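Local atomic coordinates of NAD-dependent aldehyde dehydrogenase (Burkholderia multivorans, PDB entry 5UJU), a protein that probably oxidises aldehydes to carboxylic acids using NAD+ as the electron acceptor, as members of the aldehyde dehydrogenase family do. Residues C214-W219 with G348-A353; I137-M142 with Q147-A152; A485-V490 with V520-S525; D162-A167 with N220-L225; A353-Y358 with Q454-P459. All coordinates share one frame; numbering follows the deposited sequence.

Overall arrangement
Four of the contacts gather round interaction 1, which lies near the centre of the molecule, about 7 Å from it. Interaction 2, about 12 Å away between centres, touches it through Gln147, which packs on Phe216. Interaction 3, about 13 Å off between centres, is tied to it by Thr352, which bonds to Thr487 and to the carbonyl of Asn523. Interaction 5, also about 13 Å between centres, shares Ala353 and the sodium ion, held by Gly348 and Gly458. Interaction 4, about 14 Å from interaction 1 between centres, uses the same helix 217-230. Interactions 3 and 5 both reach the mixed sheet that contains strands 356-360 and 487-491, whereas interactions 2 and 4 pack helices.

Interaction 1: C214-W219 with G348-A353; sequences CTFPTW and GQMCTA. With NA (sodium ion), chain C.
Phe216 pushes the edge of its ring against the backbone of Gln349 and the side chain of Met350, joining two loops of the aldehyde dehydrogenase fold. Residues 214-219 follow the long strand 191-211 and lead into helix 217-230, while 348-353 carries the Gly-Gln-x-Cys sequence familiar from this family.

Starting at CB, Phe216 heads for the other loop, and its CG is turned anti to the carbonyl carbon, chi1 -71°. The ring then reaches across with one corner. Its CE1 comes 3.8 Å from Gln349 O, which sits in the plane of the ring at the edge, where a weakly polar ring C-H probably faces the oxygen. One atom further on, CZ meets Met350 CG at 3.9 Å and Met350 CE at 4.0 Å. The methionine can touch with both because its chain bends at the last torsion, chi3 72°, which folds the methyl back to the ring. Elsewhere Phe216 packs on Gln147 and Ala155.

Thr215 shares the same carbonyl. Its methyl CG2 rests 3.8 Å from Gln349 O, and its hydroxyl OG1 is linked to that oxygen through a water, 2.9 Å from OG1 itself. The amide of Gln349 takes no part here: it is fixed elsewhere, with OE1 bonded to Gln402 N and NE2 to Tyr346 O and Ala400 O.

Just before Gln349 in the chain, the loop meets the sodium ion, which also takes the carbonyl of Gly458 and four waters. From this side the ligand is Gly348 O, 2.7 Å from the metal.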
# COMPACT_ATOMS: atom_id res chain seq x y z
N CYS A 214 -20.31 6.16 13.57
CA CYS A 214 -21.53 6.76 14.12
C CYS A 214 -21.39 8.25 14.43
O CYS A 214 -22.41 8.93 14.58
CB CYS A 214 -22.00 6.02 15.37
SG CYS A 214 -21.00 6.25 16.85
N THR A 215 -20.16 8.78 14.52
CA THR A 215 -19.94 10.18 14.87
C THR A 215 -19.62 11.06 13.67
O THR A 215 -20.08 12.20 13.60
CB THR A 215 -18.78 10.31 15.87
OG1 THR A 215 -17.69 9.52 15.40
CG2 THR A 215 -19.21 9.84 17.26
N PHE A 216 -18.79 10.58 12.74
CA PHE A 216 -18.42 11.35 11.55
C PHE A 216 -18.68 10.51 10.31
O PHE A 216 -17.74 10.13 9.59
CB PHE A 216 -16.97 11.81 11.62
CG PHE A 216 -16.73 12.90 12.65
CD1 PHE A 216 -16.54 12.59 13.98
CD2 PHE A 216 -16.71 14.24 12.27
CE1 PHE A 216 -16.33 13.59 14.92
CE2 PHE A 216 -16.50 15.25 13.21
CZ PHE A 216 -16.32 14.92 14.54
N PRO A 217 -19.95 10.26 9.99
CA PRO A 217 -20.26 9.33 8.89
C PRO A 217 -19.71 9.78 7.55
O PRO A 217 -19.13 8.96 6.81
CB PRO A 217 -21.80 9.27 8.90
CG PRO A 217 -22.23 10.57 9.55
CD PRO A 217 -21.16 10.86 10.58
N THR A 218 -19.86 11.06 7.20
CA THR A 218 -19.32 11.52 5.92
C THR A 218 -17.83 11.86 6.02
O THR A 218 -17.06 11.53 5.11
CB THR A 218 -20.12 12.71 5.41
OG1 THR A 218 -20.11 13.77 6.38
CG2 THR A 218 -21.57 12.30 5.12
N TRP A 219 -17.41 12.53 7.09
CA TRP A 219 -16.01 12.96 7.17
C TRP A 219 -15.07 11.76 7.18
O TRP A 219 -14.04 11.76 6.50
CB TRP A 219 -15.79 13.81 8.41
CG TRP A 219 -14.50 14.61 8.39
CD1 TRP A 219 -14.34 15.90 7.98
CD2 TRP A 219 -13.20 14.16 8.80
NE1 TRP A 219 -13.03 16.29 8.12
CE2 TRP A 219 -12.30 15.24 8.61
CE3 TRP A 219 -12.70 12.95 9.31
CZ2 TRP A 219 -10.94 15.14 8.92
CZ3 TRP A 219 -11.35 12.86 9.61
CH2 TRP A 219 -10.49 13.95 9.41
N GLY A 348 -16.46 16.07 23.53
CA GLY A 348 -15.32 15.16 23.46
C GLY A 348 -15.51 13.96 22.57
O GLY A 348 -14.73 13.00 22.66
N GLN A 349 -16.52 13.98 21.69
CA GLN A 349 -16.83 12.86 20.81
C GLN A 349 -16.12 12.96 19.46
O GLN A 349 -16.55 12.34 18.48
CB GLN A 349 -18.35 12.75 20.61
CG GLN A 349 -19.12 12.45 21.92
CD GLN A 349 -20.63 12.62 21.80
OE1 GLN A 349 -21.38 11.66 21.96
NE2 GLN A 349 -21.09 13.85 21.55
N MET A 350 -15.03 13.71 19.39
CA MET A 350 -14.20 13.76 18.20
C MET A 350 -13.03 12.81 18.39
O MET A 350 -12.50 12.68 19.50
CB MET A 350 -13.70 15.18 17.95
CG MET A 350 -14.81 16.16 17.92
SD MET A 350 -14.21 17.82 17.64
CE MET A 350 -13.74 17.71 15.90
N CYS A 351 -12.65 12.11 17.31
CA CYS A 351 -11.54 11.18 17.41
C CYS A 351 -10.22 11.90 17.70
O CYS A 351 -9.25 11.25 18.11
CB CYS A 351 -11.42 10.37 16.12
SG CYS A 351 -11.26 11.36 14.64
N THR A 352 -10.17 13.22 17.52
CA THR A 352 -8.96 14.01 17.73
C THR A 352 -8.96 14.74 19.07
O THR A 352 -8.00 15.46 19.36
CB THR A 352 -8.82 15.03 16.62
OG1 THR A 352 -10.06 15.73 16.52
CG2 THR A 352 -8.52 14.35 15.28
N ALA A 353 -10.00 14.57 19.89
CA ALA A 353 -10.12 15.33 21.13
C ALA A 353 -9.14 14.83 22.18
O ALA A 353 -8.93 13.62 22.30
CB ALA A 353 -11.54 15.21 21.67
NA NA C . -12.90 12.36 24.57
O HOH W 1 -15.22 10.28 16.63
O HOH W 2 -10.59 12.21 23.38
O HOH W 3 -14.08 10.42 23.35
O HOH W 4 -11.95 10.86 26.33
O HOH W 5 -12.00 14.35 26.23

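Interaction 2: I137-M142 with Q147-A152; sequences IAYSVM and QAFMMA
Tyr139 and Phe149 make the aromatic part of this contact between helix 134-145 and helix 149-156, consecutive helices joined by a very short turn. Phe149 directs its CE2 over the centre of one face of the tyrosine, 3.6 Å from Tyr139 CZ. The planes are inclined at 37°, an oblique meeting of the rings. A fully anti first torsion in Phe149, chi1 180° from N to CG, swings the ring back to the first helix. At the far end of the phenol, Tyr139 OH is bonded to Asn51.

Aliphatic packing fills the rest. Ala138 CB touches Phe149 CE2 at 3.8 Å. Ala152 CB packs against Val141 CG1, also at 3.8 Å, and Met142 CB, at 4.0 Å. The extended Met142 chain carries its sulfur to the edge of the phenylalanine, with SD 4.1 Å from Phe149 CB.

Carbonyl oxygens supply the polar share. Gln147 O lies 3.3 Å from Met142 CG and also receives a CA-H...O contact from Met142. Nearer the start of the first segment, Ala138 O lies 3.4 Å from Ala152 CB while accepting the helical bond from Met142 N.

No classical hydrogen bond crosses between the two segments, so their cohesion comes from close fit of methyls, thioether and rings, with one weak CA-H...O contact added.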
# COMPACT_ATOMS: atom_id res chain seq x y z
N ILE A 137 -27.73 17.55 4.10
CA ILE A 137 -26.80 16.65 4.76
C ILE A 137 -26.48 17.12 6.18
O ILE A 137 -26.38 16.31 7.12
CB ILE A 137 -25.53 16.51 3.89
CG1 ILE A 137 -25.87 15.79 2.58
CG2 ILE A 137 -24.42 15.78 4.63
CD1 ILE A 137 -24.75 15.79 1.55
N ALA A 138 -26.36 18.43 6.39
CA ALA A 138 -26.06 18.92 7.74
C ALA A 138 -27.14 18.49 8.73
O ALA A 138 -26.83 17.99 9.83
CB ALA A 138 -25.93 20.44 7.73
N TYR A 139 -28.41 18.67 8.37
CA TYR A 139 -29.49 18.26 9.27
C TYR A 139 -29.49 16.75 9.51
O TYR A 139 -29.76 16.30 10.63
CB TYR A 139 -30.84 18.72 8.72
CG TYR A 139 -31.08 20.20 8.97
CD1 TYR A 139 -31.28 20.66 10.26
CD2 TYR A 139 -31.12 21.11 7.92
CE1 TYR A 139 -31.50 22.01 10.52
CE2 TYR A 139 -31.34 22.46 8.17
CZ TYR A 139 -31.53 22.90 9.47
OH TYR A 139 -31.75 24.24 9.73
N SER A 140 -29.17 15.96 8.49
CA SER A 140 -29.15 14.52 8.70
C SER A 140 -28.02 14.10 9.63
O SER A 140 -28.16 13.12 10.38
CB SER A 140 -29.02 13.78 7.36
OG SER A 140 -27.71 13.90 6.81
N VAL A 141 -26.89 14.81 9.59
CA VAL A 141 -25.79 14.53 10.51
C VAL A 141 -26.15 14.97 11.92
O VAL A 141 -25.91 14.23 12.90
CB VAL A 141 -24.51 15.22 9.98
CG1 VAL A 141 -23.42 15.33 11.08
CG2 VAL A 141 -23.98 14.45 8.75
N MET A 142 -26.76 16.15 12.05
CA MET A 142 -27.16 16.66 13.36
C MET A 142 -28.07 15.67 14.07
O MET A 142 -27.85 15.35 15.24
CB MET A 142 -27.87 18.01 13.18
CG MET A 142 -28.43 18.61 14.47
SD MET A 142 -29.21 20.22 14.20
CE MET A 142 -29.93 20.48 15.83
N GLN A 147 -24.16 16.15 16.58
CA GLN A 147 -23.38 17.36 16.38
C GLN A 147 -24.29 18.58 16.30
O GLN A 147 -25.36 18.54 15.68
CB GLN A 147 -22.53 17.26 15.11
CG GLN A 147 -21.28 16.42 15.30
CD GLN A 147 -20.56 16.09 14.01
OE1 GLN A 147 -20.81 16.67 12.96
NE2 GLN A 147 -19.62 15.16 14.10
N ALA A 148 -23.87 19.66 16.96
CA ALA A 148 -24.55 20.94 16.82
C ALA A 148 -24.51 21.39 15.36
O ALA A 148 -23.64 20.99 14.59
CB ALA A 148 -23.92 22.01 17.72
N PHE A 149 -25.48 22.23 14.98
CA PHE A 149 -25.71 22.45 13.56
C PHE A 149 -24.46 22.94 12.83
O PHE A 149 -24.14 22.46 11.74
CB PHE A 149 -26.86 23.42 13.33
CG PHE A 149 -27.13 23.67 11.86
CD1 PHE A 149 -26.71 24.85 11.25
CD2 PHE A 149 -27.74 22.70 11.09
CE1 PHE A 149 -26.94 25.06 9.89
CE2 PHE A 149 -27.96 22.90 9.73
CZ PHE A 149 -27.56 24.09 9.14
N MET A 150 -23.76 23.92 13.41
CA MET A 150 -22.62 24.49 12.70
C MET A 150 -21.55 23.43 12.42
O MET A 150 -21.02 23.37 11.31
CB MET A 150 -22.03 25.66 13.48
CG MET A 150 -20.89 26.38 12.76
SD MET A 150 -21.39 27.20 11.22
CE MET A 150 -22.68 28.30 11.79
N MET A 151 -21.24 22.59 13.41
CA MET A 151 -20.29 21.51 13.16
C MET A 151 -20.88 20.46 12.22
O MET A 151 -20.17 19.89 11.38
CB MET A 151 -19.87 20.85 14.47
CG MET A 151 -18.98 19.63 14.25
SD MET A 151 -18.41 18.84 15.78
CE MET A 151 -17.29 20.10 16.37
N ALA A 152 -22.16 20.16 12.37
CA ALA A 152 -22.77 19.19 11.47
C ALA A 152 -22.65 19.65 10.02
O ALA A 152 -22.31 18.86 9.14
CB ALA A 152 -24.24 18.97 11.85

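Interaction 3: A485-V490 with V520-S525; sequences ALTLSV and VFVNQS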
# COMPACT_ATOMS: atom_id res chain seq x y z
N ALA A 485 -2.65 6.84 18.74
CA ALA A 485 -3.01 8.23 19.01
C ALA A 485 -3.17 8.96 17.69
O ALA A 485 -2.41 8.72 16.75
CB ALA A 485 -1.96 8.95 19.87
N LEU A 486 -4.13 9.88 17.65
CA LEU A 486 -4.29 10.77 16.50
C LEU A 486 -3.67 12.15 16.71
O LEU A 486 -3.21 12.74 15.74
CB LEU A 486 -5.78 10.95 16.17
CG LEU A 486 -6.49 9.76 15.54
CD1 LEU A 486 -7.89 10.18 15.15
CD2 LEU A 486 -5.72 9.20 14.33
N THR A 487 -3.65 12.68 17.94
CA THR A 487 -3.06 13.99 18.15
C THR A 487 -2.24 14.00 19.43
O THR A 487 -2.52 13.27 20.38
CB THR A 487 -4.12 15.11 18.21
OG1 THR A 487 -5.01 14.87 19.30
CG2 THR A 487 -4.94 15.18 16.90
N LEU A 488 -1.22 14.85 19.42
CA LEU A 488 -0.39 15.16 20.58
C LEU A 488 -0.17 16.66 20.60
O LEU A 488 0.16 17.26 19.57
CB LEU A 488 0.95 14.42 20.52
CG LEU A 488 1.98 14.82 21.59
CD1 LEU A 488 1.53 14.38 22.99
CD2 LEU A 488 3.34 14.23 21.22
N SER A 489 -0.37 17.28 21.77
CA SER A 489 -0.32 18.73 21.93
C SER A 489 0.66 19.07 23.05
O SER A 489 0.62 18.44 24.11
CB SER A 489 -1.72 19.28 22.24
OG SER A 489 -1.75 20.69 22.33
N VAL A 490 1.53 20.05 22.83
CA VAL A 490 2.52 20.41 23.83
C VAL A 490 2.48 21.92 24.07
O VAL A 490 2.36 22.71 23.14
CB VAL A 490 3.94 19.95 23.43
CG1 VAL A 490 4.39 20.62 22.14
CG2 VAL A 490 4.95 20.22 24.57
N VAL A 520 -7.07 27.98 16.84
CA VAL A 520 -6.90 26.65 16.25
C VAL A 520 -6.81 25.65 17.39
O VAL A 520 -6.05 25.85 18.35
CB VAL A 520 -5.66 26.58 15.34
CG1 VAL A 520 -5.39 25.15 14.90
CG2 VAL A 520 -5.85 27.48 14.12
N PHE A 521 -7.60 24.58 17.31
CA PHE A 521 -7.66 23.58 18.37
C PHE A 521 -7.11 22.25 17.87
O PHE A 521 -7.22 21.92 16.68
CB PHE A 521 -9.10 23.40 18.87
CG PHE A 521 -9.76 24.69 19.20
CD1 PHE A 521 -9.41 25.38 20.36
CD2 PHE A 521 -10.71 25.25 18.35
CE1 PHE A 521 -10.01 26.59 20.67
CE2 PHE A 521 -11.31 26.46 18.65
CZ PHE A 521 -10.96 27.13 19.82
N VAL A 522 -6.51 21.50 18.80
CA VAL A 522 -5.91 20.22 18.43
C VAL A 522 -6.94 19.32 17.76
O VAL A 522 -6.58 18.48 16.92
CB VAL A 522 -5.27 19.54 19.66
CG1 VAL A 522 -6.34 19.05 20.64
CG2 VAL A 522 -4.33 18.41 19.22
N ASN A 523 -8.23 19.50 18.07
CA ASN A 523 -9.26 18.69 17.42
C ASN A 523 -9.29 18.90 15.92
O ASN A 523 -9.70 18.00 15.18
CB ASN A 523 -10.66 18.99 17.96
CG ASN A 523 -10.70 19.16 19.47
OD1 ASN A 523 -9.85 19.82 20.05
ND2 ASN A 523 -11.71 18.56 20.11
N GLN A 524 -8.87 20.08 15.45
CA GLN A 524 -9.11 20.48 14.07
C GLN A 524 -8.00 20.02 13.13
O GLN A 524 -6.83 19.96 13.50
CB GLN A 524 -9.24 22.00 13.97
CG GLN A 524 -10.40 22.57 14.76
CD GLN A 524 -10.37 24.08 14.83
OE1 GLN A 524 -9.32 24.68 15.07
NE2 GLN A 524 -11.52 24.70 14.58
N SER A 525 -8.40 19.69 11.89
CA SER A 525 -7.42 19.41 10.85
C SER A 525 -8.00 19.85 9.52
O SER A 525 -9.20 19.71 9.27
CB SER A 525 -7.00 17.92 10.81
OG SER A 525 -8.00 17.09 10.25
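Strand 487-490 runs past the type I turn Phe521-Gln524, and the backbones stay well apart, Ser489 CA and Val522 CA being nearest at 6.8 Å. Val522, the first inner residue of that turn, points its side chain at the strand and makes the whole contact from its side.

The touching branch is CG2, the one anti to N, while CG1 takes the place between N and the carbonyl carbon, chi1 70°. CG2 presses against Thr487 CB at 3.5 Å, tighter than carbon atoms usually pack, and lies 3.6 Å from Thr487 OG1. The threonine answers with its own methyl: Thr487 CG2 comes 3.7 Å from Val522 O. Two residues on, Ser489 adds only its CB, 4.1 Å from Val522 CG2. Thr487 and Ser489 both face the turn, as residues two apart in a strand do, and Leu488 between them faces the other way, onto Leu512 and Ala476.

The strand belongs to a seven-stranded mixed sheet, where Ser489 pairs with Gln323 and Val325 through the backbone on one edge and Leu488 with Ala511 and Ser513 on the other. The hydroxyl of Thr487 has its own partner, Thr352 O, so the valine packs beside a polar group already engaged.

Within the turn, Gln524 N bonds back to Phe521 O at 2.8 Å, and the glutamine folds its side chain over so that OE1 accepts from Phe521 N, also at 2.8 Å; this donor sits above the plane of the side-chain carbonyl. The backbone oxygen of Gln524 accepts from Arg560 of the second subunit.

Interaction 4: D162-A167 with N220-L225; sequences DRALEA and NGYPGL
Helices 162-167 and 220-225 run side by side in the same direction, their axes 7.8 Å apart and inclined by only -20°, with Ala164 CA and Pro223 CA as the closest pair at 4.8 Å. The two alanines of 162-167 leave room for so near an approach, since they offer the neighbour no more than a methyl.

Ala164 CB lies 3.8 Å from Tyr222 CB and 4.0 Å from its CD2. The tyrosine ring then leads away, and its hydroxyl bonds to Thr250. One turn on, Ala167 CB settles 3.6 Å from Pro223 O. The proline also gives ring carbon CG to Arg163 CB, at 4.1 Å; having no N-H, it leaves out a bond to the preceding turn, and helix 217-230 kinks there.

That helix connects two parallel neighbouring strands, 191-211 and 234-238, in a beta-alpha-beta crossover, and helix 158-175 packs on it.

Beyond CB, Arg163 turns off at chi2, -69°, and projects outward from its helix; NH1 meets Glu166 OE1 of the next turn in a 2.8 Å salt bridge, on the oxygen's syn lone pair and somewhat tilted from the guanidinium plane. Glu166 OE2 accepts from Phe528 N, and Arg163 NH2 reaches Asp530 O.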
# COMPACT_ATOMS: atom_id res chain seq x y z
N ASP A 162 -14.18 18.36 1.25
CA ASP A 162 -12.74 18.61 1.12
C ASP A 162 -11.94 17.32 1.17
O ASP A 162 -11.06 17.08 0.33
CB ASP A 162 -12.26 19.55 2.24
CG ASP A 162 -12.66 21.00 2.03
OD1 ASP A 162 -12.96 21.39 0.88
OD2 ASP A 162 -12.67 21.75 3.04
N ARG A 163 -12.20 16.48 2.17
CA ARG A 163 -11.44 15.24 2.34
C ARG A 163 -11.72 14.26 1.21
O ARG A 163 -10.83 13.49 0.81
CB ARG A 163 -11.74 14.61 3.70
CG ARG A 163 -11.12 15.34 4.92
CD ARG A 163 -9.59 15.20 4.93
NE ARG A 163 -8.97 15.90 6.06
CZ ARG A 163 -7.66 15.91 6.33
NH1 ARG A 163 -6.80 15.26 5.54
NH2 ARG A 163 -7.19 16.57 7.39
N ALA A 164 -12.96 14.22 0.72
CA ALA A 164 -13.26 13.42 -0.46
C ALA A 164 -12.46 13.91 -1.66
O ALA A 164 -11.81 13.13 -2.36
CB ALA A 164 -14.76 13.45 -0.75
N LEU A 165 -12.45 15.23 -1.88
CA LEU A 165 -11.73 15.79 -3.02
C LEU A 165 -10.23 15.55 -2.90
O LEU A 165 -9.55 15.27 -3.90
CB LEU A 165 -12.00 17.30 -3.10
CG LEU A 165 -11.31 17.98 -4.29
CD1 LEU A 165 -12.06 17.70 -5.55
CD2 LEU A 165 -11.17 19.46 -4.08
N GLU A 166 -9.71 15.63 -1.68
CA GLU A 166 -8.32 15.28 -1.41
C GLU A 166 -8.01 13.85 -1.85
O GLU A 166 -6.99 13.59 -2.49
CB GLU A 166 -8.03 15.48 0.07
CG GLU A 166 -6.61 15.17 0.48
CD GLU A 166 -6.41 15.39 1.97
OE1 GLU A 166 -7.17 14.79 2.76
OE2 GLU A 166 -5.50 16.15 2.34
N ALA A 167 -8.89 12.91 -1.50
CA ALA A 167 -8.69 11.52 -1.90
C ALA A 167 -8.70 11.37 -3.42
O ALA A 167 -7.90 10.63 -3.99
CB ALA A 167 -9.75 10.64 -1.25
N ASN A 220 -15.40 10.74 7.98
CA ASN A 220 -14.62 9.52 7.96
C ASN A 220 -14.97 8.60 6.80
O ASN A 220 -14.11 7.85 6.34
CB ASN A 220 -14.77 8.75 9.28
CG ASN A 220 -14.00 9.40 10.43
OD1 ASN A 220 -14.57 9.73 11.46
ND2 ASN A 220 -12.70 9.56 10.24
N GLY A 221 -16.22 8.61 6.33
CA GLY A 221 -16.61 7.69 5.28
C GLY A 221 -16.19 8.12 3.88
O GLY A 221 -15.84 7.28 3.05
N TYR A 222 -16.23 9.43 3.61
CA TYR A 222 -15.96 9.90 2.25
C TYR A 222 -14.58 9.54 1.72
O TYR A 222 -14.49 9.21 0.52
CB TYR A 222 -16.14 11.42 2.15
CG TYR A 222 -17.57 11.86 2.02
CD1 TYR A 222 -18.61 10.96 2.18
CD2 TYR A 222 -17.87 13.18 1.77
CE1 TYR A 222 -19.94 11.38 2.08
CE2 TYR A 222 -19.18 13.60 1.66
CZ TYR A 222 -20.20 12.70 1.81
OH TYR A 222 -21.50 13.14 1.70
N PRO A 223 -13.47 9.64 2.49
CA PRO A 223 -12.16 9.35 1.87
C PRO A 223 -12.07 7.96 1.26
O PRO A 223 -11.57 7.83 0.14
CB PRO A 223 -11.18 9.53 3.05
CG PRO A 223 -11.85 10.56 3.92
CD PRO A 223 -13.32 10.17 3.86
N GLY A 224 -12.55 6.92 1.94
CA GLY A 224 -12.53 5.59 1.35
C GLY A 224 -13.49 5.45 0.18
O GLY A 224 -13.16 4.83 -0.83
N LEU A 225 -14.70 6.02 0.30
CA LEU A 225 -15.69 5.91 -0.76
C LEU A 225 -15.18 6.50 -2.07
O LEU A 225 -15.26 5.87 -3.13
CB LEU A 225 -16.99 6.59 -0.32
CG LEU A 225 -18.06 6.95 -1.36
CD1 LEU A 225 -18.56 5.71 -2.11
CD2 LEU A 225 -19.23 7.66 -0.67

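Interaction 5: A353-Y358 with Q454-P459; sequences APQNIY and QEWFGP. With NA (sodium ion), chain C.
Gln355 reaches across to the backbone of Gln454 and Trp456 and uses both ends of its amide there, joining the start of strand 356-360, in the seven-stranded mixed sheet, to the Glu-Trp-Phe-Gly-Pro loop that leads into strand 460-466. The side chain is stretched out from its first torsion, chi1 177°, onward, and that length carries the amide over the gap.

Its oxygen accepts from Trp456 N, with OE1 to N 3.0 Å and an angle of 154° at the hydrogen. A water 2.7 Å from Gln355 OE1 is a further likely donor, though it has more acceptors within range than protons. The nitrogen spends its two hydrogens separately: NE2 donates to Gln454 O at 2.9 Å, almost straight along that carbonyl, and to Asn356 OD1 at 3.0 Å. Both acceptors lie in the plane of the Gln355 amide; together with Trp456 N, they probably fix its rotation.

Gln355 OE1 also sits at the edge of the Trp456 indole, in its plane, 3.7 Å from CD1; amide and ring are turned 70° apart. The indole NE1 is satisfied elsewhere by Lys451 O, and Gln454 NE2 by Glu450 O. Asn356 ND2 donates to Phe452 O, with a weak bond to Tyr358 OH.

Backbone groups on both sides face the hydrated sodium ion. Pro354 O accepts from one of its waters, and Gly458 N donates to another at 2.8 Å. The same glycine binds the metal directly, with Gly458 O 2.7 Å from sodium.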
# COMPACT_ATOMS: atom_id res chain seq x y z
N ALA A 353 -10.00 14.57 19.89
CA ALA A 353 -10.12 15.33 21.13
C ALA A 353 -9.14 14.83 22.18
O ALA A 353 -8.93 13.62 22.30
CB ALA A 353 -11.54 15.21 21.67
N PRO A 354 -8.57 15.72 22.99
CA PRO A 354 -7.60 15.27 24.01
C PRO A 354 -8.29 14.53 25.15
O PRO A 354 -9.40 14.86 25.56
CB PRO A 354 -6.98 16.59 24.51
CG PRO A 354 -8.05 17.62 24.28
CD PRO A 354 -8.77 17.18 23.01
N GLN A 355 -7.59 13.54 25.68
CA GLN A 355 -8.06 12.85 26.88
C GLN A 355 -7.13 13.03 28.07
O GLN A 355 -7.60 13.28 29.18
CB GLN A 355 -8.24 11.35 26.59
CG GLN A 355 -8.67 10.56 27.82
CD GLN A 355 -8.74 9.06 27.57
OE1 GLN A 355 -9.69 8.57 26.97
NE2 GLN A 355 -7.73 8.33 28.03
N ASN A 356 -5.82 12.88 27.87
CA ASN A 356 -4.84 12.90 28.95
C ASN A 356 -4.06 14.21 28.92
O ASN A 356 -3.53 14.60 27.87
CB ASN A 356 -3.88 11.71 28.84
CG ASN A 356 -4.60 10.36 29.00
OD1 ASN A 356 -5.80 10.30 29.25
ND2 ASN A 356 -3.84 9.29 28.86
N ILE A 357 -3.99 14.88 30.07
CA ILE A 357 -3.32 16.17 30.19
C ILE A 357 -2.25 16.03 31.28
O ILE A 357 -2.58 15.96 32.47
CB ILE A 357 -4.32 17.29 30.52
CG1 ILE A 357 -5.42 17.33 29.44
CG2 ILE A 357 -3.62 18.65 30.61
CD1 ILE A 357 -6.56 18.28 29.75
N TYR A 358 -0.98 15.97 30.87
CA TYR A 358 0.12 15.73 31.80
C TYR A 358 0.68 17.06 32.29
O TYR A 358 1.02 17.93 31.48
CB TYR A 358 1.22 14.91 31.14
CG TYR A 358 0.76 13.58 30.60
CD1 TYR A 358 0.44 12.52 31.45
CD2 TYR A 358 0.63 13.38 29.22
CE1 TYR A 358 0.01 11.30 30.93
CE2 TYR A 358 0.20 12.17 28.71
CZ TYR A 358 -0.11 11.14 29.56
OH TYR A 358 -0.54 9.95 29.02
N GLN A 454 -6.63 3.63 28.87
CA GLN A 454 -7.84 3.13 28.25
C GLN A 454 -8.50 4.27 27.50
O GLN A 454 -8.28 5.45 27.79
CB GLN A 454 -8.84 2.57 29.27
CG GLN A 454 -8.30 1.61 30.29
CD GLN A 454 -9.32 1.36 31.37
OE1 GLN A 454 -10.52 1.30 31.10
NE2 GLN A 454 -8.86 1.24 32.60
N GLU A 455 -9.30 3.92 26.52
CA GLU A 455 -10.06 4.94 25.82
C GLU A 455 -11.39 5.13 26.54
O GLU A 455 -12.05 4.16 26.92
CB GLU A 455 -10.23 4.55 24.35
CG GLU A 455 -10.78 5.65 23.45
CD GLU A 455 -12.06 5.24 22.73
OE1 GLU A 455 -12.34 4.03 22.65
OE2 GLU A 455 -12.77 6.15 22.24
N TRP A 456 -11.72 6.38 26.82
CA TRP A 456 -12.98 6.72 27.48
C TRP A 456 -13.74 7.59 26.49
O TRP A 456 -13.56 8.81 26.45
CB TRP A 456 -12.71 7.48 28.78
CG TRP A 456 -11.98 6.66 29.79
CD1 TRP A 456 -10.64 6.44 29.85
CD2 TRP A 456 -12.56 5.96 30.90
NE1 TRP A 456 -10.33 5.65 30.93
CE2 TRP A 456 -11.50 5.33 31.59
CE3 TRP A 456 -13.86 5.80 31.37
CZ2 TRP A 456 -11.71 4.56 32.73
CZ3 TRP A 456 -14.07 5.04 32.50
CH2 TRP A 456 -13.00 4.42 33.17
N PHE A 457 -14.63 6.98 25.73
CA PHE A 457 -15.29 7.73 24.67
C PHE A 457 -16.35 8.63 25.28
O PHE A 457 -17.20 8.18 26.05
CB PHE A 457 -15.90 6.81 23.62
CG PHE A 457 -16.62 7.56 22.54
CD1 PHE A 457 -15.90 8.26 21.58
CD2 PHE A 457 -18.00 7.57 22.49
CE1 PHE A 457 -16.56 8.96 20.56
CE2 PHE A 457 -18.67 8.27 21.48
CZ PHE A 457 -17.94 8.97 20.52
N GLY A 458 -16.29 9.91 24.94
CA GLY A 458 -17.19 10.88 25.51
C GLY A 458 -16.43 12.01 26.16
O GLY A 458 -15.20 12.10 26.04
N PRO A 459 -17.14 12.89 26.84
CA PRO A 459 -16.51 14.12 27.39
C PRO A 459 -15.82 13.85 28.72
O PRO A 459 -16.24 14.33 29.77
CB PRO A 459 -17.71 15.06 27.53
CG PRO A 459 -18.85 14.13 27.86
CD PRO A 459 -18.59 12.85 27.09
NA NA C . -12.90 12.36 24.57
O HOH W 2 -10.59 12.21 23.38
O HOH W 5 -12.00 14.35 26.23
O HOH W 6 -10.69 9.18 24.50
O HOH W 4 -11.95 10.86 26.33
O HOH W 3 -14.08 10.42 23.35